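Local structure of monosaccharide ABC transporter substrate-binding protein, CUT2 family (4YHS) at residues D70-G75 and D297-Q302. The protein probably binds a monosaccharide in the periplasm and delivers it to a CUT2-family ABC importer. Sequence-based numbering, arbitrary orientation.
Sequences DAYWLG and DSMVIQ
The Tyr72 ring carries Met299 on one face and Asp297 at its edge; Tyr72 CD1 in turn lies over one face of the Trp73 indole, near its rim, with Asp70 OD1 at the indole edge. Met299 CG stands over the Tyr72 ring centre, 3.9 Å from the centroid, in a CH-pi contact, while CB leans on CZ at 3.5 Å. Bends at chi2 and chi3 fold the selenomethionine back along the same face: SE lies above it at a distance, a long Met-aromatic contact, and CE comes down over the rim at CD2, 3.6 Å away. In the ring plane, the phenol OH donates a hydrogen bond to OD2 of Asp297 at 2.6 Å, on its syn lone pair, the carboxylate turned 45° from the ring. With CG anti to the backbone N (chi1 -173°), Tyr72 extends from the first turn of helix 71-87 to the loop just before helix 299-314. Gln302 fixes the acceptor from its own side: NE2 bonds to Asp297 O at 2.9 Å and, weakly, to OD2. Beyond the ring the helices come close at Gly75, whose O meets Val300 CG2 at 3.4 Å and Val300 CA in a CA-H...O contact. Phe65 and His67 meet Trp73 edge-to-face; Asp70 OD1 caps the helix through Trp73 N. A phenylalanine at Tyr72 would probably leave Asp297 OD2 with only the weak Gln302 bond of the two described. The contact thus ties helix 71-87, the first of the chain, to the helix after strand 293-296, the Tyr72 side chain about 4 Å from a bound bis-tris that may mark the ligand pocket. One short and one weak donor on OD2 would be expected to favour the charged form of this buried carboxylate.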
ATOM      1  N   ASP A  70     -10.582  -4.903  -5.942  1.00 18.51           N
ATOM      2  CA  ASP A  70     -10.155  -3.556  -6.319  1.00 18.84           C
ATOM      3  C   ASP A  70      -8.817  -3.561  -7.031  1.00 16.41           C
ATOM      4  O   ASP A  70      -8.177  -4.598  -7.168  1.00 16.85           O
ATOM      5  CB  ASP A  70     -10.098  -2.619  -5.085  1.00 22.96           C
ATOM      6  CG  ASP A  70      -9.140  -3.090  -3.984  1.00 23.79           C
ATOM      7  OD1 ASP A  70      -8.277  -3.962  -4.224  1.00 20.09           O
ATOM      8  OD2 ASP A  70      -9.225  -2.547  -2.846  1.00 21.84           O
ATOM      9  N   ALA A  71      -8.399  -2.374  -7.471  1.00 16.60           N
ATOM     10  CA  ALA A  71      -7.189  -2.242  -8.271  1.00 12.97           C
ATOM     11  C   ALA A  71      -5.961  -2.548  -7.421  1.00 11.67           C
ATOM     12  O   ALA A  71      -4.954  -3.048  -7.920  1.00 13.10           O
ATOM     13  CB  ALA A  71      -7.094  -0.859  -8.856  1.00 14.77           C
ATOM     14  N   TYR A  72      -6.046  -2.199  -6.141  1.00 15.75           N
ATOM     15  CA  TYR A  72      -4.942  -2.402  -5.232  1.00 17.58           C
ATOM     16  C   TYR A  72      -4.550  -3.882  -5.205  1.00 15.07           C
ATOM     17  O   TYR A  72      -3.399  -4.221  -5.463  1.00 11.08           O
ATOM     18  CB  TYR A  72      -5.291  -1.922  -3.814  1.00 14.20           C
ATOM     19  CG  TYR A  72      -4.078  -1.967  -2.896  1.00 14.64           C
ATOM     20  CD1 TYR A  72      -3.722  -3.131  -2.212  1.00 12.83           C
ATOM     21  CD2 TYR A  72      -3.284  -0.839  -2.730  1.00 14.54           C
ATOM     22  CE1 TYR A  72      -2.589  -3.171  -1.397  1.00 12.70           C
ATOM     23  CE2 TYR A  72      -2.173  -0.858  -1.898  1.00 16.33           C
ATOM     24  CZ  TYR A  72      -1.837  -2.029  -1.227  1.00 20.98           C
ATOM     25  OH  TYR A  72      -0.724  -2.073  -0.410  1.00 16.11           O
ATOM     26  N   TRP A  73      -5.489  -4.768  -4.899  1.00 13.36           N
ATOM     27  CA  TRP A  73      -5.163  -6.193  -4.837  1.00 13.07           C
ATOM     28  C   TRP A  73      -4.931  -6.782  -6.227  1.00 11.87           C
ATOM     29  O   TRP A  73      -4.164  -7.737  -6.366  1.00 15.91           O
ATOM     30  CB  TRP A  73      -6.244  -6.949  -4.018  1.00 15.77           C
ATOM     31  CG  TRP A  73      -6.016  -6.580  -2.577  1.00 15.30           C
ATOM     32  CD1 TRP A  73      -6.607  -5.564  -1.873  1.00 16.02           C
ATOM     33  CD2 TRP A  73      -5.055  -7.166  -1.687  1.00 12.49           C
ATOM     34  NE1 TRP A  73      -6.088  -5.502  -0.603  1.00 12.08           N
ATOM     35  CE2 TRP A  73      -5.141  -6.481  -0.463  1.00 15.08           C
ATOM     36  CE3 TRP A  73      -4.137  -8.207  -1.807  1.00 10.06           C
ATOM     37  CZ2 TRP A  73      -4.336  -6.801   0.631  1.00 15.24           C
ATOM     38  CZ3 TRP A  73      -3.332  -8.528  -0.691  1.00 17.84           C
ATOM     39  CH2 TRP A  73      -3.453  -7.838   0.491  1.00 17.99           C
ATOM     40  N   LEU A  74      -5.511  -6.190  -7.274  1.00 13.21           N
ATOM     41  CA  LEU A  74      -5.118  -6.575  -8.623  1.00 13.43           C
ATOM     42  C   LEU A  74      -3.637  -6.263  -8.859  1.00 15.86           C
ATOM     43  O   LEU A  74      -2.917  -7.028  -9.484  1.00 12.45           O
ATOM     44  CB  LEU A  74      -6.006  -5.864  -9.648  1.00 14.36           C
ATOM     45  CG  LEU A  74      -5.949  -6.316 -11.103  1.00 33.05           C
ATOM     46  CD1 LEU A  74      -6.430  -7.761 -11.233  1.00 23.91           C
ATOM     47  CD2 LEU A  74      -6.804  -5.368 -11.978  1.00 34.74           C
ATOM     48  N   GLY A  75      -3.174  -5.123  -8.369  1.00 12.12           N
ATOM     49  CA  GLY A  75      -1.756  -4.801  -8.423  1.00 11.41           C
ATOM     50  C   GLY A  75      -0.868  -5.788  -7.675  1.00 11.88           C
ATOM     51  O   GLY A  75       0.176  -6.223  -8.176  1.00 12.37           O
ATOM     52  N   ASP A 297       2.969   3.172  -2.558  1.00 11.39           N
ATOM     53  CA  ASP A 297       3.620   2.116  -1.740  1.00 13.09           C
ATOM     54  C   ASP A 297       4.144   0.978  -2.594  1.00 13.04           C
ATOM     55  O   ASP A 297       4.674  -0.013  -2.069  1.00 13.90           O
ATOM     56  CB  ASP A 297       2.681   1.567  -0.656  1.00 15.12           C
ATOM     57  CG  ASP A 297       1.572   0.665  -1.191  1.00 20.18           C
ATOM     58  OD1 ASP A 297       1.270   0.700  -2.388  1.00 19.30           O
ATOM     59  OD2 ASP A 297       0.967  -0.037  -0.369  1.00 20.80           O
ATOM     60  N   SER A 298       4.080   1.167  -3.900  1.00 11.48           N
ATOM     61  CA  SER A 298       4.585   0.155  -4.836  1.00 13.28           C
ATOM     62  C   SER A 298       4.027  -1.230  -4.457  1.00 14.22           C
ATOM     63  O   SER A 298       4.787  -2.187  -4.209  1.00 13.09           O
ATOM     64  CB  SER A 298       6.126   0.116  -4.837  1.00 13.64           C
ATOM     65  OG  SER A 298       6.685   1.306  -5.340  1.00 14.29           O
HETATM   66  N   MSE A 299       2.704  -1.343  -4.370  1.00 12.30           N
HETATM   67  CA  MSE A 299       2.101  -2.607  -3.910  1.00 13.68           C
HETATM   68  C   MSE A 299       2.396  -3.781  -4.832  1.00 10.98           C
HETATM   69  O   MSE A 299       2.444  -4.930  -4.390  1.00 12.80           O
HETATM   70  CB  MSE A 299       0.580  -2.459  -3.723  1.00 12.28           C
HETATM   71  CG  MSE A 299      -0.341  -2.741  -4.898  1.00 12.85           C
HETATM   72 SE   MSE A 299      -0.207  -1.396  -6.320  1.00 21.74          SE
HETATM   73  CE  MSE A 299      -1.288   0.088  -5.576  1.00 14.06           C
ATOM     74  N   VAL A 300       2.621  -3.505  -6.103  1.00 12.75           N
ATOM     75  CA  VAL A 300       3.066  -4.557  -7.020  1.00 12.41           C
ATOM     76  C   VAL A 300       4.385  -5.199  -6.533  1.00 10.82           C
ATOM     77  O   VAL A 300       4.523  -6.438  -6.471  1.00 12.37           O
ATOM     78  CB  VAL A 300       3.278  -4.016  -8.452  1.00 12.54           C
ATOM     79  CG1 VAL A 300       3.796  -5.095  -9.347  1.00 10.84           C
ATOM     80  CG2 VAL A 300       2.006  -3.436  -9.046  1.00 10.62           C
ATOM     81  N   ILE A 301       5.328  -4.336  -6.187  1.00 14.53           N
ATOM     82  CA  ILE A 301       6.629  -4.733  -5.675  1.00 15.86           C
ATOM     83  C   ILE A 301       6.530  -5.439  -4.305  1.00 10.94           C
ATOM     84  O   ILE A 301       7.320  -6.341  -4.027  1.00 14.50           O
ATOM     85  CB  ILE A 301       7.585  -3.510  -5.567  1.00 12.60           C
ATOM     86  CG1 ILE A 301       7.701  -2.744  -6.919  1.00 11.36           C
ATOM     87  CG2 ILE A 301       8.955  -3.970  -5.115  1.00 15.20           C
ATOM     88  CD1 ILE A 301       8.098  -3.599  -8.140  1.00 15.96           C
ATOM     89  N   GLN A 302       5.574  -5.045  -3.445  1.00 11.40           N
ATOM     90  CA  GLN A 302       5.302  -5.818  -2.234  1.00 10.82           C
ATOM     91  C   GLN A 302       4.972  -7.264  -2.593  1.00 12.65           C
ATOM     92  O   GLN A 302       5.504  -8.189  -1.965  1.00 12.79           O
ATOM     93  CB  GLN A 302       4.180  -5.185  -1.428  1.00 12.08           C
ATOM     94  CG  GLN A 302       4.620  -3.887  -0.772  1.00 11.95           C
ATOM     95  CD  GLN A 302       3.492  -3.188  -0.063  1.00 13.17           C
ATOM     96  OE1 GLN A 302       2.810  -3.782   0.779  1.00 13.49           O
ATOM     97  NE2 GLN A 302       3.261  -1.920  -0.412  1.00 11.96           N
TER